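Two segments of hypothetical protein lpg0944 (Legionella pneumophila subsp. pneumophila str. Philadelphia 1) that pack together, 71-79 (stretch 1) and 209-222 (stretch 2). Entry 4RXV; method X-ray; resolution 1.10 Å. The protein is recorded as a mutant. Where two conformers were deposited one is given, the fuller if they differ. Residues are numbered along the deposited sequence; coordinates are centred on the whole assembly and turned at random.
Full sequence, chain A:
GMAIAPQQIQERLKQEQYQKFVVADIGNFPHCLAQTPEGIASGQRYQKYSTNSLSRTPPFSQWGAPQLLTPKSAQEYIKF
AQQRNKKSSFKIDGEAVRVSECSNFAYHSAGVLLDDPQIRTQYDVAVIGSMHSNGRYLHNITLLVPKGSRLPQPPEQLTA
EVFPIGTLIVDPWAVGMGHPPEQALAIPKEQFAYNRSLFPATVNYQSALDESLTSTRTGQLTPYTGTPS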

ATOM      1  N   PRO A  71      -7.096 -10.431   2.062  1.00 16.44           N
ATOM      2  CA  PRO A  71      -6.238 -11.259   2.907  1.00 13.52           C
ATOM      3  C   PRO A  71      -6.597 -11.069   4.377  1.00 14.11           C
ATOM      4  O   PRO A  71      -6.898  -9.973   4.840  1.00 15.35           O
ATOM      5  CB  PRO A  71      -4.824 -10.741   2.592  1.00 11.91           C
ATOM      6  CG  PRO A  71      -4.972  -9.948   1.302  1.00 13.46           C
ATOM      7  CD  PRO A  71      -6.334  -9.362   1.394  1.00 13.99           C
ATOM      8  N   LYS A  72      -6.571 -12.159   5.117  1.00 14.85           N
ATOM      9  CA  LYS A  72      -7.040 -12.101   6.491  1.00 16.17           C
ATOM     10  C   LYS A  72      -5.973 -12.508   7.488  1.00 12.65           C
ATOM     11  O   LYS A  72      -6.293 -12.645   8.649  1.00 13.62           O
ATOM     12  CB  LYS A  72      -8.325 -12.922   6.684  1.00 20.26           C
ATOM     13  CG  LYS A  72      -9.477 -12.416   5.811  1.00 27.61           C
ATOM     14  CD  LYS A  72     -10.780 -13.152   6.045  1.00 41.09           C
ATOM     15  CE  LYS A  72     -11.849 -12.708   5.048  1.00 50.85           C
ATOM     16  NZ  LYS A  72     -12.497 -11.424   5.440  1.00 53.53           N
ATOM     17  N   SER A  73      -4.717 -12.655   7.035  1.00 10.74           N
ATOM     18  CA  SER A  73      -3.610 -13.039   7.902  1.00 10.20           C
ATOM     19  C   SER A  73      -2.368 -12.233   7.572  1.00  9.85           C
ATOM     20  O   SER A  73      -2.140 -11.864   6.416  1.00 10.46           O
ATOM     21  CB  SER A  73      -3.286 -14.538   7.742  1.00 11.63           C
ATOM     22  OG  SER A  73      -2.596 -14.796   6.536  1.00 11.80           O
ATOM     23  N   ALA A  74      -1.540 -12.006   8.580  1.00  9.23           N
ATOM     24  CA  ALA A  74      -0.312 -11.257   8.389  1.00  9.40           C
ATOM     25  C   ALA A  74       0.605 -11.883   7.347  1.00  9.06           C
ATOM     26  O   ALA A  74       1.168 -11.176   6.519  1.00  9.52           O
ATOM     27  CB  ALA A  74       0.411 -11.074   9.724  1.00 10.25           C
ATOM     28  N   GLN A  75       0.742 -13.208   7.369  1.00  8.87           N
ATOM     29  CA  GLN A  75       1.646 -13.864   6.438  1.00  9.18           C
ATOM     30  C   GLN A  75       1.212 -13.626   4.979  1.00  8.83           C
ATOM     31  O   GLN A  75       2.063 -13.531   4.083  1.00  9.45           O
ATOM     32  CB  GLN A  75       1.779 -15.364   6.736  1.00  9.38           C
ATOM     33  CG  GLN A  75       2.816 -16.058   5.872  1.00 10.49           C
ATOM     34  CD  GLN A  75       4.237 -15.562   6.144  1.00 11.38           C
ATOM     35  OE1 GLN A  75       4.556 -15.169   7.245  1.00 13.57           O
ATOM     36  NE2 GLN A  75       5.088 -15.591   5.128  1.00 13.05           N
ATOM     37  N   GLU A  76      -0.093 -13.552   4.712  1.00  8.88           N
ATOM     38  CA  GLU A  76      -0.538 -13.266   3.348  1.00  8.71           C
ATOM     39  C   GLU A  76      -0.061 -11.904   2.856  1.00  8.54           C
ATOM     40  O   GLU A  76       0.298 -11.764   1.699  1.00  8.81           O
ATOM     41  CB  GLU A  76      -2.047 -13.337   3.246  1.00  9.20           C
ATOM     42  CG  GLU A  76      -2.604 -14.742   3.280  1.00 10.03           C
ATOM     43  CD  GLU A  76      -4.083 -14.674   3.460  1.00 11.08           C
ATOM     44  OE1 GLU A  76      -4.793 -14.595   2.437  1.00 12.06           O
ATOM     45  OE2 GLU A  76      -4.539 -14.674   4.623  1.00 13.15           O
ATOM     46  N   TYR A  77      -0.070 -10.911   3.731  1.00  8.21           N
ATOM     47  CA  TYR A  77       0.412  -9.586   3.342  1.00  8.08           C
ATOM     48  C   TYR A  77       1.916  -9.604   3.079  1.00  8.02           C
ATOM     49  O   TYR A  77       2.385  -8.998   2.116  1.00  8.40           O
ATOM     50  CB  TYR A  77       0.053  -8.553   4.393  1.00  8.20           C
ATOM     51  CG  TYR A  77      -1.432  -8.282   4.458  1.00  8.07           C
ATOM     52  CD1 TYR A  77      -2.057  -7.543   3.468  1.00  8.49           C
ATOM     53  CD2 TYR A  77      -2.212  -8.778   5.490  1.00  8.95           C
ATOM     54  CE1 TYR A  77      -3.415  -7.303   3.487  1.00  9.12           C
ATOM     55  CE2 TYR A  77      -3.585  -8.545   5.526  1.00  9.49           C
ATOM     56  CZ  TYR A  77      -4.176  -7.802   4.516  1.00  9.24           C
ATOM     57  OH  TYR A  77      -5.528  -7.549   4.476  1.00 11.93           O
ATOM     58  N   ILE A  78       2.669 -10.307   3.916  1.00  8.19           N
ATOM     59  CA  ILE A  78       4.108 -10.434   3.704  1.00  8.82           C
ATOM     60  C   ILE A  78       4.390 -11.129   2.363  1.00  8.64           C
ATOM     61  O   ILE A  78       5.231 -10.676   1.572  1.00  9.15           O
ATOM     62  CB  ILE A  78       4.761 -11.141   4.902  1.00  9.62           C
ATOM     63  CG1 ILE A  78       4.585 -10.268   6.166  1.00 10.60           C
ATOM     64  CG2 ILE A  78       6.215 -11.462   4.623  1.00 10.54           C
ATOM     65  CD1 ILE A  78       5.148 -10.883   7.441  1.00 11.80           C
ATOM     66  N   LYS A  79       3.662 -12.198   2.074  1.00  8.73           N
ATOM     67  CA  LYS A  79       3.834 -12.895   0.808  0.65  9.25           C
ATOM     68  C   LYS A  79       3.479 -12.018  -0.380  1.00  8.58           C
ATOM     69  O   LYS A  79       4.119 -12.109  -1.416  1.00  9.65           O
ATOM     70  CB  LYS A  79       3.015 -14.179   0.789  0.65 11.33           C
ATOM     71  CG  LYS A  79       3.709 -15.349   1.462  0.65 18.29           C
ATOM     72  CD  LYS A  79       2.952 -16.642   1.239  0.65 22.24           C
ATOM     73  CE  LYS A  79       1.721 -16.685   2.116  0.65 22.82           C
ATOM     74  NZ  LYS A  79       0.718 -17.643   1.619  0.65 25.79           N
TER
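Stretch 2 209-222: LDESLTSTRTGQLT

Stretch 2 lies along the first turns of the helix of stretch 1 as an irregular chain of turns and loop, and the two run in the same sense: the CA atoms of Ser73 and Asp210 are 6.3 Å apart, those of Ala74 and Leu213 5.9 Å, those of Gln75 and Thr216 6.2 Å, and those of Ile78 and Leu221 7.4 Å. Two consecutive type I turns, Asp210 to Leu213 and Leu213 to Thr216, follow Leu209, closed by the bonds from Leu213 N to Asp210 O (3.1 Å) and from Thr216 N to Leu213 O (2.9 Å). Beyond them the chain is extended at Thr216 to Thr218, and Gly219, with phi 73°, changes its course before Gln220 and Leu221.

The helix start is held from both stretches. Ser73, the N-cap, adopts the p rotamer, from which OG accepts a weak capping bond from Glu76 N (3.3 Å) and donates to Glu76 OE2 (2.7 Å). Asp210 is in the t rotamer with its CA-to-CB bond toward the helix; OD2 accepts from the free amide Ala74 N at 2.8 Å, while OD1 turns back to its own segment, accepting from Ser212 N (3.0 Å) and Ser212 OG (2.7 Å). The carboxylate thus ties the first turn of stretch 2 to the first turn of the helix. Ser212 is p, which brings its OG within reach of Asp210 OD1. A water bridges the next step: it accepts from Gln75 N (2.9 Å) and donates to Ser212 OG and Thr216 OG1, both at 2.7 Å. Thr216, in the m rotamer, also donates from OG1 to Ser212 O (2.8 Å), leaving CG2 to pack against Ile78 CD1 at 3.7 Å.

Apolar contact accompanies this polar network. Leu213 leaves its backbone sideways, but its t, p conformation carries CD1 to 3.8 Å from Ala74 CB; the CA atoms of these two residues are also the closest of the register pairs.

Farther along, Gln75 and Gln220 pair their amides head to head. Gln75 starts sideways, yet chi1 t and chi2 p bend its end to the partner; the CA-to-CB bond of Gln220 points toward stretch 1, and chi1 m with chi2 t extends the chain to the amide of Gln75. Gln220 NE2 donates to Gln75 OE1 (2.9 Å) and Gln75 NE2 to Gln220 OE1 (3.0 Å), both nearly linear. Gln220 NE2 also donates to Arg217 O (2.8 Å), fixing the orientation of its amide. Ile78, m and t, extends CD1 to 3.7 Å from Gln220 NE2, while its CG2 meets Leu221 CD2 at 3.8 Å.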

ATOM      1  N   LEU A 209      -6.621  -8.398  15.724  1.00 10.04           N
ATOM      2  CA  LEU A 209      -7.606  -9.477  15.766  1.00 10.57           C
ATOM      3  C   LEU A 209      -7.102 -10.755  15.109  1.00 11.42           C
ATOM      4  O   LEU A 209      -7.838 -11.729  15.046  1.00 13.28           O
ATOM      5  CB  LEU A 209      -8.909  -9.040  15.079  1.00 11.61           C
ATOM      6  CG  LEU A 209      -9.572  -7.828  15.727  1.00 15.54           C
ATOM      7  CD1 LEU A 209     -10.794  -7.416  14.941  1.00 15.90           C
ATOM      8  CD2 LEU A 209      -9.937  -8.108  17.171  1.00 20.64           C
ATOM      9  N   ASP A 210      -5.864 -10.777  14.651  1.00  9.94           N
ATOM     10  CA  ASP A 210      -5.310 -11.879  13.883  1.00  9.93           C
ATOM     11  C   ASP A 210      -4.540 -12.815  14.819  1.00  9.51           C
ATOM     12  O   ASP A 210      -3.440 -12.488  15.275  1.00 10.22           O
ATOM     13  CB  ASP A 210      -4.377 -11.273  12.825  1.00 10.08           C
ATOM     14  CG  ASP A 210      -3.700 -12.295  11.946  1.00  9.77           C
ATOM     15  OD1 ASP A 210      -3.917 -13.517  12.147  1.00 10.29           O
ATOM     16  OD2 ASP A 210      -2.945 -11.862  11.031  1.00  9.81           O
ATOM     17  N   GLU A 211      -5.098 -13.989  15.100  1.00  9.38           N
ATOM     18  CA  GLU A 211      -4.460 -14.922  16.020  1.00 10.17           C
ATOM     19  C   GLU A 211      -3.136 -15.479  15.514  1.00 10.56           C
ATOM     20  O   GLU A 211      -2.339 -15.962  16.309  1.00 14.36           O
ATOM     21  CB  GLU A 211      -5.415 -16.075  16.339  1.00 12.50           C
ATOM     22  CG  GLU A 211      -6.621 -15.629  17.165  1.00 13.62           C
ATOM     23  CD  GLU A 211      -7.577 -16.743  17.506  1.00 15.48           C
ATOM     24  OE1 GLU A 211      -7.566 -17.793  16.815  1.00 17.10           O
ATOM     25  OE2 GLU A 211      -8.357 -16.559  18.475  1.00 16.67           O
ATOM     26  N   SER A 212      -2.893 -15.378  14.209  1.00  9.48           N
ATOM     27  CA  SER A 212      -1.666 -15.860  13.596  1.00  9.40           C
ATOM     28  C   SER A 212      -0.533 -14.861  13.676  1.00  9.71           C
ATOM     29  O   SER A 212       0.590 -15.192  13.296  1.00 10.43           O
ATOM     30  CB  SER A 212      -1.913 -16.252  12.131  1.00 10.16           C
ATOM     31  OG  SER A 212      -1.979 -15.124  11.265  1.00 10.39           O
ATOM     32  N   LEU A 213      -0.799 -13.648  14.145  1.00 10.28           N
ATOM     33  CA  LEU A 213       0.222 -12.602  14.066  1.00 10.83           C
ATOM     34  C   LEU A 213       1.489 -12.974  14.838  1.00 10.94           C
ATOM     35  O   LEU A 213       2.615 -12.820  14.361  1.00 10.44           O
ATOM     36  CB  LEU A 213      -0.333 -11.293  14.580  1.00 11.83           C
ATOM     37  CG  LEU A 213       0.672 -10.140  14.605  1.00 13.39           C
ATOM     38  CD1 LEU A 213       1.093  -9.723  13.212  1.00 12.65           C
ATOM     39  CD2 LEU A 213       0.102  -8.989  15.395  1.00 15.58           C
ATOM     40  N   THR A 214       1.322 -13.453  16.058  1.00 11.69           N
ATOM     41  CA  THR A 214       2.473 -13.669  16.929  1.00 13.31           C
ATOM     42  C   THR A 214       3.446 -14.717  16.381  1.00 13.61           C
ATOM     43  O   THR A 214       4.656 -14.630  16.608  1.00 16.98           O
ATOM     44  CB  THR A 214       2.024 -14.098  18.315  1.00 19.24           C
ATOM     45  OG1 THR A 214       1.064 -13.159  18.790  1.00 26.00           O
ATOM     46  CG2 THR A 214       3.212 -14.133  19.217  1.00 21.44           C
ATOM     47  N   SER A 215       2.912 -15.702  15.666  1.00 11.13           N
ATOM     48  CA  SER A 215       3.744 -16.740  15.070  1.00 12.63           C
ATOM     49  C   SER A 215       4.250 -16.367  13.675  1.00 12.31           C
ATOM     50  O   SER A 215       4.884 -17.182  13.006  1.00 15.19           O
ATOM     51  CB  SER A 215       2.999 -18.072  15.016  1.00 13.80           C
ATOM     52  OG  SER A 215       1.827 -17.975  14.242  1.00 15.63           O
ATOM     53  N   THR A 216       3.977 -15.148  13.236  1.00 11.75           N
ATOM     54  CA  THR A 216       4.435 -14.685  11.937  1.00 11.88           C
ATOM     55  C   THR A 216       5.810 -14.052  12.123  1.00 11.18           C
ATOM     56  O   THR A 216       5.962 -13.038  12.786  1.00 11.57           O
ATOM     57  CB  THR A 216       3.438 -13.681  11.330  1.00 11.28           C
ATOM     58  OG1 THR A 216       2.153 -14.301  11.202  1.00 12.99           O
ATOM     59  CG2 THR A 216       3.896 -13.227   9.951  1.00 12.04           C
ATOM     60  N   ARG A 217       6.799 -14.663  11.499  1.00 13.18           N
ATOM     61  CA  ARG A 217       8.177 -14.215  11.535  1.00 15.06           C
ATOM     62  C   ARG A 217       8.345 -12.802  10.991  1.00 13.81           C
ATOM     63  O   ARG A 217       7.675 -12.407  10.040  1.00 13.46           O
ATOM     64  CB  ARG A 217       8.986 -15.162  10.643  1.00 19.93           C
ATOM     65  CG  ARG A 217      10.439 -15.337  11.004  1.00 30.27           C
ATOM     66  CD  ARG A 217      11.004 -16.633  10.389  1.00 34.23           C
ATOM     67  NE  ARG A 217      12.127 -17.183  11.152  1.00 53.46           N
ATOM     68  CZ  ARG A 217      12.021 -18.086  12.127  1.00 60.86           C
ATOM     69  NH1 ARG A 217      10.834 -18.544  12.510  1.00 62.51           N
ATOM     70  NH2 ARG A 217      13.109 -18.502  12.764  1.00 55.43           N
ATOM     71  N   THR A 218       9.251 -12.040  11.584  1.00 13.94           N
ATOM     72  CA  THR A 218       9.655 -10.763  11.028  1.00 13.69           C
ATOM     73  C   THR A 218      10.972 -10.905  10.255  1.00 13.67           C
ATOM     74  O   THR A 218      11.673 -11.911  10.379  1.00 15.59           O
ATOM     75  CB  THR A 218       9.802  -9.700  12.126  1.00 16.92           C
ATOM     76  OG1 THR A 218      10.773 -10.118  13.102  1.00 20.21           O
ATOM     77  CG2 THR A 218       8.466  -9.438  12.802  1.00 16.91           C
ATOM     78  N   GLY A 219      11.331  -9.903   9.463  1.00 13.58           N
ATOM     79  CA  GLY A 219      12.578  -9.959   8.709  1.00 13.69           C
ATOM     80  C   GLY A 219      12.552 -10.929   7.534  1.00 13.08           C
ATOM     81  O   GLY A 219      13.602 -11.344   7.038  1.00 15.20           O
ATOM     82  N   GLN A 220      11.355 -11.309   7.095  1.00 11.56           N
ATOM     83  CA  GLN A 220      11.220 -12.164   5.928  1.00 11.26           C
ATOM     84  C   GLN A 220      11.536 -11.448   4.626  1.00 11.93           C
ATOM     85  O   GLN A 220      11.918 -12.092   3.640  1.00 13.58           O
ATOM     86  CB  GLN A 220       9.815 -12.727   5.834  1.00 11.51           C
ATOM     87  CG  GLN A 220       9.432 -13.539   7.018  1.00 12.18           C
ATOM     88  CD  GLN A 220       8.097 -14.195   6.822  1.00 12.51           C
ATOM     89  OE1 GLN A 220       7.888 -14.925   5.859  1.00 14.21           O
ATOM     90  NE2 GLN A 220       7.173 -13.909   7.707  1.00 12.64           N
ATOM     91  N   LEU A 221      11.346 -10.131   4.592  1.00 11.46           N
ATOM     92  CA  LEU A 221      11.463  -9.392   3.340  1.00 11.73           C
ATOM     93  C   LEU A 221      12.829  -8.727   3.200  1.00 13.76           C
ATOM     94  O   LEU A 221      13.444  -8.265   4.166  1.00 16.23           O
ATOM     95  CB  LEU A 221      10.406  -8.297   3.245  1.00 12.31           C
ATOM     96  CG  LEU A 221       8.954  -8.743   3.354  1.00 12.28           C
ATOM     97  CD1 LEU A 221       8.009  -7.575   3.379  1.00 12.99           C
ATOM     98  CD2 LEU A 221       8.585  -9.700   2.220  1.00 14.66           C
ATOM     99  N   THR A 222      13.308  -8.660   1.969  1.00 13.34           N
ATOM    100  CA  THR A 222      14.452  -7.837   1.643  1.00 14.25           C
ATOM    101  C   THR A 222      13.919  -6.512   1.097  1.00 11.84           C
ATOM    102  O   THR A 222      13.150  -6.510   0.144  1.00 12.78           O
ATOM    103  CB  THR A 222      15.319  -8.542   0.617  1.00 16.65           C
ATOM    104  OG1 THR A 222      15.744  -9.807   1.154  1.00 17.92           O
ATOM    105  CG2 THR A 222      16.513  -7.698   0.280  1.00 17.88           C
TER
HETATM  106  O   HOH W   1       0.052 -14.920   9.564  1.00 10.86           O